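Local coordinates for protein 3-alpha-hydroxysteroid dehydrogenase (Pseudomonas sp., PDB 2DKN) that probably catalyses the reversible NAD-dependent oxidation of the 3-alpha-hydroxyl group of steroids, binding its coenzyme in a Rossmann fold of the short-chain dehydrogenase family, at residues 65-73 against 85-94; 105-113 against 223-231. One frame throughout, in Å; residues are numbered along the deposited sequence.

Contact 1 (65-73 against 85-94); sequences GLVCCAGVG and VNYFGVSALL. With NAI (1,4-dihydronicotinamide adenine dinucleotide), chain C.
The carboxamide of N86 holds both the N-H and the C=O of one loop residue, V72, a compact example of a side chain pairing with backbone. V72 N gives its hydrogen to N86 OD1 at 2.9 Å, in the carbonyl plane and on a lone pair, while N86 ND2 returns one to V72 O at 3.0 Å. Both bonds are nearly straight (161° and 164°), and V72 O lies almost in the amide plane, so the pair sets which end of the amide is oxygen and which nitrogen, and ties the peptide groups of V72 to the helix. ND2 also makes a weak hydrogen bond to S156 OG. With CG turned anti to its own carbonyl carbon (chi1 -68°), N86 brings OD1 to a tight 3.2 Å from G71 CA, and O3D of the nicotinamide ribose lies near the same glycine.

The other close-packed patch is apolar. C68 CB packs against both methyls of V90, CG1 at 3.8 Å, and its SG turns on toward L93 and L94. Packing relaxes near the start of strand 65-68, where the meeting of L66 with L94 is narrowed to their two CD2 methyls, 4.0 Å apart. Between the asparagine pair and the cysteine, a water bridges A70 O and V85 O, donating to both.

The looser, solvent side lies at V72, which is partly exposed; its CG1 faces the adenine at N7A, which V85 CG1 also meets at 3.7 Å. C69 O, just past the strand, accepts a weak hydrogen bond from O3D. Strand 65-68 running antiparallel to helix 79-102 is the first half of a right-handed beta-alpha-beta crossover, and the loop after the strand forms part of the dinucleotide site of a Rossmann fold in this short-chain dehydrogenase.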
loop_
_atom_site.group_PDB
_atom_site.type_symbol
_atom_site.label_atom_id
_atom_site.label_comp_id
_atom_site.label_asym_id
_atom_site.label_seq_id
_atom_site.Cartn_x
_atom_site.Cartn_y
_atom_site.Cartn_z
ATOM N N GLY A 65 7.223 -18.366 -1.430
ATOM C CA GLY A 65 7.225 -16.930 -1.741
ATOM C C GLY A 65 7.884 -16.679 -3.081
ATOM O O GLY A 65 8.796 -17.410 -3.469
ATOM N N LEU A 66 7.374 -15.696 -3.813
ATOM C CA LEU A 66 8.007 -15.257 -5.068
ATOM C C LEU A 66 7.921 -13.735 -5.125
ATOM O O LEU A 66 6.835 -13.162 -4.940
ATOM C CB LEU A 66 7.292 -15.852 -6.289
ATOM C CG LEU A 66 7.681 -15.285 -7.673
ATOM C CD1 LEU A 66 9.161 -15.603 -7.957
ATOM C CD2 LEU A 66 6.788 -15.833 -8.771
ATOM N N VAL A 67 9.056 -13.078 -5.390
ATOM C CA VAL A 67 9.080 -11.618 -5.551
ATOM C C VAL A 67 9.693 -11.287 -6.919
ATOM O O VAL A 67 10.841 -11.669 -7.198
ATOM C CB VAL A 67 9.894 -10.935 -4.436
ATOM C CG1 VAL A 67 9.940 -9.374 -4.683
ATOM C CG2 VAL A 67 9.266 -11.292 -3.061
ATOM N N CYS A 68 8.885 -10.661 -7.776
ATOM C CA CYS A 68 9.311 -10.268 -9.118
ATOM C C CYS A 68 9.798 -8.835 -9.069
ATOM O O CYS A 68 9.022 -7.868 -9.186
ATOM C CB CYS A 68 8.188 -10.483 -10.139
ATOM S SG CYS A 68 7.746 -12.225 -10.265
ATOM N N CYS A 69 11.101 -8.707 -8.870
ATOM C CA CYS A 69 11.725 -7.398 -8.650
ATOM C C CYS A 69 12.644 -6.984 -9.830
ATOM O O CYS A 69 12.952 -5.806 -9.994
ATOM C CB CYS A 69 12.475 -7.433 -7.321
ATOM S SG CYS A 69 13.051 -5.856 -6.754
ATOM N N ALA A 70 13.050 -7.937 -10.673
ATOM C CA ALA A 70 13.878 -7.586 -11.843
ATOM C C ALA A 70 13.162 -6.533 -12.692
ATOM O O ALA A 70 11.981 -6.658 -12.993
ATOM C CB ALA A 70 14.212 -8.819 -12.700
ATOM N N GLY A 71 13.872 -5.480 -13.064
ATOM C CA GLY A 71 13.282 -4.499 -13.944
ATOM C C GLY A 71 14.322 -3.546 -14.467
ATOM O O GLY A 71 15.448 -3.489 -13.942
ATOM N N VAL A 72 13.937 -2.798 -15.502
ATOM C CA VAL A 72 14.819 -1.823 -16.080
ATOM C C VAL A 72 14.072 -0.504 -16.155
ATOM O O VAL A 72 12.823 -0.467 -16.185
ATOM C CB VAL A 72 15.330 -2.258 -17.486
ATOM C CG1 VAL A 72 16.265 -3.469 -17.361
ATOM C CG2 VAL A 72 14.154 -2.540 -18.437
ATOM N N GLY A 73 14.834 0.592 -16.162
ATOM C CA GLY A 73 14.223 1.916 -16.192
ATOM C C GLY A 73 14.469 2.638 -17.496
ATOM O O GLY A 73 14.761 2.022 -18.527
ATOM N N VAL A 85 11.075 -7.157 -20.122
ATOM C CA VAL A 85 11.515 -7.472 -18.754
ATOM C C VAL A 85 10.437 -7.086 -17.750
ATOM O O VAL A 85 10.039 -7.902 -16.926
ATOM C CB VAL A 85 12.843 -6.771 -18.360
ATOM C CG1 VAL A 85 13.306 -7.293 -16.998
ATOM C CG2 VAL A 85 13.894 -7.068 -19.361
ATOM N N ASN A 86 9.973 -5.840 -17.808
ATOM C CA ASN A 86 9.097 -5.339 -16.751
ATOM C C ASN A 86 7.729 -5.982 -16.739
ATOM O O ASN A 86 7.091 -6.072 -15.674
ATOM C CB ASN A 86 8.924 -3.824 -16.828
ATOM C CG ASN A 86 10.203 -3.072 -16.495
ATOM O OD1 ASN A 86 11.233 -3.685 -16.235
ATOM N ND2 ASN A 86 10.134 -1.733 -16.491
ATOM N N TYR A 87 7.241 -6.364 -17.920
ATOM C CA TYR A 87 5.966 -7.061 -17.980
ATOM C C TYR A 87 6.148 -8.581 -18.092
ATOM O O TYR A 87 5.745 -9.328 -17.188
ATOM C CB TYR A 87 5.058 -6.561 -19.112
ATOM C CG TYR A 87 3.674 -7.138 -18.971
ATOM C CD1 TYR A 87 2.713 -6.518 -18.161
ATOM C CD2 TYR A 87 3.333 -8.328 -19.600
ATOM C CE1 TYR A 87 1.440 -7.063 -18.008
ATOM C CE2 TYR A 87 2.079 -8.875 -19.447
ATOM C CZ TYR A 87 1.139 -8.249 -18.656
ATOM O OH TYR A 87 -0.115 -8.827 -18.520
ATOM N N PHE A 88 6.757 -9.029 -19.182
ATOM C CA PHE A 88 6.805 -10.457 -19.483
ATOM C C PHE A 88 7.783 -11.240 -18.612
ATOM O O PHE A 88 7.549 -12.421 -18.328
ATOM C CB PHE A 88 7.016 -10.689 -20.991
ATOM C CG PHE A 88 5.821 -10.303 -21.806
ATOM C CD1 PHE A 88 4.722 -11.153 -21.880
ATOM C CD2 PHE A 88 5.758 -9.060 -22.427
ATOM C CE1 PHE A 88 3.597 -10.775 -22.590
ATOM C CE2 PHE A 88 4.637 -8.686 -23.157
ATOM C CZ PHE A 88 3.566 -9.537 -23.233
ATOM N N GLY A 89 8.863 -10.601 -18.152
ATOM C CA GLY A 89 9.741 -11.245 -17.149
ATOM C C GLY A 89 9.044 -11.520 -15.804
ATOM O O GLY A 89 9.460 -12.377 -15.015
ATOM N N VAL A 90 8.013 -10.737 -15.518
ATOM C CA VAL A 90 7.182 -10.939 -14.345
ATOM C C VAL A 90 6.102 -11.977 -14.653
ATOM O O VAL A 90 5.958 -12.993 -13.955
ATOM C CB VAL A 90 6.498 -9.616 -13.905
ATOM C CG1 VAL A 90 5.487 -9.886 -12.763
ATOM C CG2 VAL A 90 7.560 -8.565 -13.512
ATOM N N SER A 91 5.340 -11.732 -15.712
ATOM C CA SER A 91 4.161 -12.573 -15.946
ATOM C C SER A 91 4.551 -14.024 -16.190
ATOM O O SER A 91 3.876 -14.935 -15.718
ATOM C CB SER A 91 3.306 -12.015 -17.090
ATOM O OG SER A 91 4.010 -12.042 -18.312
ATOM N N ALA A 92 5.639 -14.246 -16.918
ATOM C CA ALA A 92 6.033 -15.626 -17.245
ATOM C C ALA A 92 6.514 -16.362 -16.008
ATOM O O ALA A 92 6.336 -17.578 -15.911
ATOM C CB ALA A 92 7.094 -15.668 -18.344
ATOM N N LEU A 93 7.118 -15.641 -15.064
ATOM C CA LEU A 93 7.558 -16.270 -13.821
ATOM C C LEU A 93 6.361 -16.581 -12.934
ATOM O O LEU A 93 6.310 -17.644 -12.331
ATOM C CB LEU A 93 8.600 -15.427 -13.096
ATOM C CG LEU A 93 10.006 -15.893 -13.516
ATOM C CD1 LEU A 93 10.228 -15.729 -15.008
ATOM C CD2 LEU A 93 11.024 -15.161 -12.756
ATOM N N LEU A 94 5.398 -15.659 -12.862
ATOM C CA LEU A 94 4.139 -15.952 -12.164
ATOM C C LEU A 94 3.458 -17.181 -12.778
ATOM O O LEU A 94 3.084 -18.112 -12.040
ATOM C CB LEU A 94 3.201 -14.739 -12.148
ATOM C CG LEU A 94 3.612 -13.543 -11.262
ATOM C CD1 LEU A 94 2.786 -12.292 -11.588
ATOM C CD2 LEU A 94 3.486 -13.889 -9.766
HETATM P PA NAI C . 18.492 -2.271 -9.765
HETATM O O1A NAI C . 18.965 -2.017 -11.137
HETATM O O2A NAI C . 19.418 -1.962 -8.651
HETATM O O5B NAI C . 18.054 -3.805 -9.622
HETATM C C5B NAI C . 17.308 -4.438 -10.621
HETATM C C4B NAI C . 17.889 -5.834 -10.803
HETATM O O4B NAI C . 17.102 -6.428 -11.818
HETATM C C3B NAI C . 19.342 -5.820 -11.273
HETATM O O3B NAI C . 20.134 -6.726 -10.530
HETATM C C2B NAI C . 19.204 -6.325 -12.698
HETATM O O2B NAI C . 20.331 -7.024 -13.180
HETATM C C1B NAI C . 17.939 -7.187 -12.634
HETATM N N9A NAI C . 17.473 -7.320 -14.022
HETATM C C8A NAI C . 17.189 -6.308 -14.917
HETATM N N7A NAI C . 16.884 -6.889 -16.105
HETATM C C5A NAI C . 16.996 -8.244 -15.982
HETATM C C6A NAI C . 16.823 -9.316 -16.866
HETATM N N6A NAI C . 16.629 -9.145 -18.191
HETATM N N1A NAI C . 17.018 -10.600 -16.396
HETATM C C2A NAI C . 17.383 -10.836 -15.089
HETATM N N3A NAI C . 17.558 -9.787 -14.215
HETATM C C4A NAI C . 17.376 -8.511 -14.667
HETATM O O3 NAI C . 17.114 -1.457 -9.663
HETATM P PN NAI C . 16.069 -1.402 -8.437
HETATM O O1N NAI C . 16.432 -2.319 -7.343
HETATM O O2N NAI C . 15.896 0.026 -8.117
HETATM O O5D NAI C . 14.753 -1.927 -9.190
HETATM C C5D NAI C . 14.018 -3.039 -8.700
HETATM C C4D NAI C . 12.587 -2.860 -9.191
HETATM O O4D NAI C . 12.062 -1.683 -8.586
HETATM C C3D NAI C . 12.483 -2.651 -10.700
HETATM O O3D NAI C . 11.336 -3.359 -11.154
HETATM C C2D NAI C . 12.183 -1.158 -10.823
HETATM O O2D NAI C . 11.407 -0.885 -11.957
HETATM C C1D NAI C . 11.386 -0.904 -9.551
HETATM N N1N NAI C . 11.357 0.529 -9.151
HETATM C C2N NAI C . 12.523 1.176 -8.850
HETATM C C3N NAI C . 12.490 2.508 -8.472
HETATM C C7N NAI C . 13.767 3.210 -8.081
HETATM O O7N NAI C . 13.658 4.574 -7.863
HETATM N N7N NAI C . 14.929 2.544 -7.943
HETATM C C4N NAI C . 11.262 3.193 -8.388
HETATM C C5N NAI C . 10.066 2.496 -8.664
HETATM C C6N NAI C . 10.141 1.165 -9.048
HETATM O O HOH W 1 11.109 -8.962 -14.455
#

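Contact 2 (105-113 against 223-231); sequences QQPAAVIVG and AIAFLLGPQ. With NAI (1,4-dihydronicotinamide adenine dinucleotide), chain C.
V110 has the largest area buried by the helical segment among the residues of strand 108-112, and its branches divide the work. Its CB rests 4.0 Å from I224 CG2, and CG1 meets the same methyl at 4.1 Å. CG2 goes to the next turn of the helix, where it touches L228 CD1 at 3.6 Å and also L227 CB, the side chains of V110 and L227 crossing at about a right angle. This division follows from chi1 of -179°, which sets CG1 anti to the backbone N and CG2 anti to the carbonyl carbon, turning the two methyls to different parts of the helix.

Two residues farther along the strand, V112 repeats the split with a different outcome: CG2 packs on I224 CD1, whereas CG1 turns to the coenzyme and stands 3.3 Å from the ribose oxygen O4D. One valine thus joins the hydrophobic layer to the cofactor pocket.

Toward the helix's C-terminal end the packing gives way to polar backbone. A108 CB approaches L228 O at 3.5 Å, and that carbonyl is tied through a water to Q106 O; a second water donates to A109 O and L227 O. Both waters thus link the two segments through carbonyl groups, without a direct hydrogen bond between them. At the exposed margin the amide of Q106, carried on an extended side chain, brings OE1 to P230 CB at 3.6 Å.

F226, which takes no part here, stacks on F226 of the second subunit. Helix 223-228 runs roughly antiparallel to strand 108-112 (150° between their directions), packed on it by aliphatic side chains, as in the layered alpha/beta packing of the Rossmann fold.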
loop_
_atom_site.group_PDB
_atom_site.type_symbol
_atom_site.label_atom_id
_atom_site.label_comp_id
_atom_site.label_asym_id
_atom_site.label_seq_id
_atom_site.Cartn_x
_atom_site.Cartn_y
_atom_site.Cartn_z
ATOM N N GLN A 105 3.467 -23.258 1.811
ATOM C CA GLN A 105 2.759 -23.014 3.072
ATOM C C GLN A 105 2.499 -21.518 3.285
ATOM O O GLN A 105 3.444 -20.722 3.351
ATOM C CB GLN A 105 3.545 -23.573 4.254
ATOM C CG GLN A 105 3.730 -25.096 4.219
ATOM C CD GLN A 105 2.423 -25.861 4.125
ATOM O OE1 GLN A 105 2.283 -26.778 3.307
ATOM N NE2 GLN A 105 1.463 -25.503 4.956
ATOM N N GLN A 106 1.225 -21.154 3.391
ATOM C CA GLN A 106 0.839 -19.733 3.446
ATOM C C GLN A 106 1.543 -18.959 2.322
ATOM O O GLN A 106 2.168 -17.923 2.562
ATOM C CB GLN A 106 1.216 -19.118 4.800
ATOM C CG GLN A 106 0.590 -19.797 6.008
ATOM C CD GLN A 106 0.998 -19.124 7.310
ATOM O OE1 GLN A 106 0.191 -18.451 7.932
ATOM N NE2 GLN A 106 2.265 -19.286 7.712
ATOM N N PRO A 107 1.436 -19.457 1.085
ATOM C CA PRO A 107 2.273 -18.890 0.028
ATOM C C PRO A 107 1.784 -17.516 -0.425
ATOM O O PRO A 107 0.569 -17.216 -0.371
ATOM C CB PRO A 107 2.107 -19.878 -1.118
ATOM C CG PRO A 107 0.705 -20.479 -0.908
ATOM C CD PRO A 107 0.549 -20.532 0.605
ATOM N N ALA A 108 2.716 -16.708 -0.916
ATOM C CA ALA A 108 2.360 -15.352 -1.316
ATOM C C ALA A 108 3.381 -14.877 -2.331
ATOM O O ALA A 108 4.523 -15.327 -2.323
ATOM C CB ALA A 108 2.387 -14.447 -0.103
ATOM N N ALA A 109 2.958 -13.952 -3.186
ATOM C CA ALA A 109 3.846 -13.388 -4.202
ATOM C C ALA A 109 3.715 -11.864 -4.190
ATOM O O ALA A 109 2.665 -11.322 -3.818
ATOM C CB ALA A 109 3.522 -13.964 -5.590
ATOM N N VAL A 110 4.799 -11.175 -4.556
ATOM C CA VAL A 110 4.774 -9.715 -4.673
ATOM C C VAL A 110 5.437 -9.289 -5.980
ATOM O O VAL A 110 6.526 -9.787 -6.346
ATOM C CB VAL A 110 5.485 -9.000 -3.475
ATOM C CG1 VAL A 110 5.417 -7.479 -3.615
ATOM C CG2 VAL A 110 4.828 -9.403 -2.141
ATOM N N ILE A 111 4.749 -8.393 -6.689
ATOM C CA ILE A 111 5.332 -7.754 -7.863
ATOM C C ILE A 111 5.816 -6.378 -7.440
ATOM O O ILE A 111 5.096 -5.645 -6.752
ATOM C CB ILE A 111 4.281 -7.603 -8.959
ATOM C CG1 ILE A 111 3.827 -8.990 -9.444
ATOM C CG2 ILE A 111 4.801 -6.751 -10.147
ATOM C CD1 ILE A 111 2.586 -8.898 -10.358
ATOM N N VAL A 112 7.032 -6.028 -7.839
ATOM C CA VAL A 112 7.507 -4.657 -7.628
ATOM C C VAL A 112 7.104 -3.816 -8.836
ATOM O O VAL A 112 7.677 -3.951 -9.926
ATOM C CB VAL A 112 9.022 -4.582 -7.386
ATOM C CG1 VAL A 112 9.451 -3.108 -7.137
ATOM C CG2 VAL A 112 9.391 -5.449 -6.172
ATOM N N GLY A 113 6.084 -2.995 -8.633
ATOM C CA GLY A 113 5.597 -2.073 -9.657
ATOM C C GLY A 113 6.362 -0.758 -9.628
ATOM O O GLY A 113 7.604 -0.736 -9.605
ATOM N N ALA A 223 8.542 -3.531 3.284
ATOM C CA ALA A 223 7.149 -3.604 2.806
ATOM C C ALA A 223 6.867 -4.912 2.048
ATOM O O ALA A 223 5.808 -5.548 2.223
ATOM C CB ALA A 223 6.837 -2.412 1.954
ATOM N N ILE A 224 7.801 -5.328 1.206
ATOM C CA ILE A 224 7.635 -6.596 0.496
ATOM C C ILE A 224 7.582 -7.783 1.466
ATOM O O ILE A 224 6.721 -8.671 1.337
ATOM C CB ILE A 224 8.764 -6.810 -0.530
ATOM C CG1 ILE A 224 8.730 -5.707 -1.597
ATOM C CG2 ILE A 224 8.670 -8.213 -1.169
ATOM C CD1 ILE A 224 9.998 -5.696 -2.490
ATOM N N ALA A 225 8.498 -7.798 2.435
ATOM C CA ALA A 225 8.558 -8.900 3.404
ATOM C C ALA A 225 7.249 -8.970 4.197
ATOM O O ALA A 225 6.749 -10.060 4.491
ATOM C CB ALA A 225 9.725 -8.712 4.360
ATOM N N PHE A 226 6.712 -7.806 4.547
ATOM C CA PHE A 226 5.423 -7.783 5.240
ATOM C C PHE A 226 4.333 -8.454 4.406
ATOM O O PHE A 226 3.567 -9.275 4.921
ATOM C CB PHE A 226 5.004 -6.361 5.635
ATOM C CG PHE A 226 3.557 -6.262 6.046
ATOM C CD1 PHE A 226 2.632 -5.625 5.207
ATOM C CD2 PHE A 226 3.124 -6.789 7.269
ATOM C CE1 PHE A 226 1.273 -5.517 5.561
ATOM C CE2 PHE A 226 1.762 -6.684 7.642
ATOM C CZ PHE A 226 0.843 -6.052 6.775
ATOM N N LEU A 227 4.234 -8.069 3.135
ATOM C CA LEU A 227 3.187 -8.607 2.263
ATOM C C LEU A 227 3.375 -10.089 1.994
ATOM O O LEU A 227 2.405 -10.800 1.735
ATOM C CB LEU A 227 3.089 -7.815 0.953
ATOM C CG LEU A 227 2.619 -6.354 1.120
ATOM C CD1 LEU A 227 2.785 -5.636 -0.201
ATOM C CD2 LEU A 227 1.155 -6.317 1.561
ATOM N N LEU A 228 4.615 -10.566 2.071
ATOM C CA LEU A 228 4.893 -12.003 1.900
ATOM C C LEU A 228 4.430 -12.861 3.065
ATOM O O LEU A 228 4.137 -14.079 2.899
ATOM C CB LEU A 228 6.401 -12.207 1.753
ATOM C CG LEU A 228 7.077 -12.601 0.437
ATOM C CD1 LEU A 228 6.279 -12.471 -0.847
ATOM C CD2 LEU A 228 8.501 -12.072 0.330
ATOM N N GLY A 229 4.446 -12.225 4.231
ATOM C CA GLY A 229 4.282 -12.930 5.518
ATOM C C GLY A 229 2.871 -13.113 6.037
ATOM O O GLY A 229 1.922 -12.592 5.458
ATOM N N PRO A 230 2.730 -13.870 7.139
ATOM C CA PRO A 230 1.426 -14.264 7.686
ATOM C C PRO A 230 0.666 -13.119 8.357
ATOM O O PRO A 230 -0.533 -13.243 8.638
ATOM C CB PRO A 230 1.792 -15.343 8.715
ATOM C CG PRO A 230 3.194 -14.985 9.147
ATOM C CD PRO A 230 3.858 -14.447 7.898
ATOM N N GLN A 231 1.348 -12.018 8.628
ATOM C CA GLN A 231 0.684 -10.841 9.183
ATOM C C GLN A 231 -0.048 -10.049 8.080
ATOM O O GLN A 231 -0.725 -9.053 8.347
ATOM C CB GLN A 231 1.699 -9.967 9.910
ATOM C CG GLN A 231 2.080 -10.516 11.293
ATOM C CD GLN A 231 2.971 -11.764 11.264
ATOM O OE1 GLN A 231 4.060 -11.755 10.692
ATOM N NE2 GLN A 231 2.518 -12.834 11.914
HETATM P PA NAI C . 18.492 -2.271 -9.765
HETATM O O1A NAI C . 18.965 -2.017 -11.137
HETATM O O2A NAI C . 19.418 -1.962 -8.651
HETATM O O5B NAI C . 18.054 -3.805 -9.622
HETATM C C5B NAI C . 17.308 -4.438 -10.621
HETATM C C4B NAI C . 17.889 -5.834 -10.803
HETATM O O4B NAI C . 17.102 -6.428 -11.818
HETATM C C3B NAI C . 19.342 -5.820 -11.273
HETATM O O3B NAI C . 20.134 -6.726 -10.530
HETATM C C2B NAI C . 19.204 -6.325 -12.698
HETATM O O2B NAI C . 20.331 -7.024 -13.180
HETATM C C1B NAI C . 17.939 -7.187 -12.634
HETATM N N9A NAI C . 17.473 -7.320 -14.022
HETATM C C8A NAI C . 17.189 -6.308 -14.917
HETATM N N7A NAI C . 16.884 -6.889 -16.105
HETATM C C5A NAI C . 16.996 -8.244 -15.982
HETATM C C6A NAI C . 16.823 -9.316 -16.866
HETATM N N6A NAI C . 16.629 -9.145 -18.191
HETATM N N1A NAI C . 17.018 -10.600 -16.396
HETATM C C2A NAI C . 17.383 -10.836 -15.089
HETATM N N3A NAI C . 17.558 -9.787 -14.215
HETATM C C4A NAI C . 17.376 -8.511 -14.667
HETATM O O3 NAI C . 17.114 -1.457 -9.663
HETATM P PN NAI C . 16.069 -1.402 -8.437
HETATM O O1N NAI C . 16.432 -2.319 -7.343
HETATM O O2N NAI C . 15.896 0.026 -8.117
HETATM O O5D NAI C . 14.753 -1.927 -9.190
HETATM C C5D NAI C . 14.018 -3.039 -8.700
HETATM C C4D NAI C . 12.587 -2.860 -9.191
HETATM O O4D NAI C . 12.062 -1.683 -8.586
HETATM C C3D NAI C . 12.483 -2.651 -10.700
HETATM O O3D NAI C . 11.336 -3.359 -11.154
HETATM C C2D NAI C . 12.183 -1.158 -10.823
HETATM O O2D NAI C . 11.407 -0.885 -11.957
HETATM C C1D NAI C . 11.386 -0.904 -9.551
HETATM N N1N NAI C . 11.357 0.529 -9.151
HETATM C C2N NAI C . 12.523 1.176 -8.850
HETATM C C3N NAI C . 12.490 2.508 -8.472
HETATM C C7N NAI C . 13.767 3.210 -8.081
HETATM O O7N NAI C . 13.658 4.574 -7.863
HETATM N N7N NAI C . 14.929 2.544 -7.943
HETATM C C4N NAI C . 11.262 3.193 -8.388
HETATM C C5N NAI C . 10.066 2.496 -8.664
HETATM C C6N NAI C . 10.141 1.165 -9.048
HETATM O O HOH W 2 2.535 -15.793 4.101
HETATM O O HOH W 3 1.735 -10.703 -1.168
#

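In the fold
Both contacts rest on the same parallel sheet, in which strands 65-68 and 108-112 are neighbours: L66 O and C68 N probably pair with V110 N and V110 O, and V67 CG2 packs on L228 CD2. The helices cover opposite faces, 79-102 against contact 1 and 217-228 against contact 2. Contact 1 lies near the chain's centre and is almost wholly buried; its chemistry changes from apolar to direct amide-backbone bonding beside the adenosine half of the coenzyme. Contact 2, farther out, is aliphatic in its interior and water-bridged toward an exposed end, with its helix also facing the second subunit. Each meets NADH at the C-terminal end of its strand.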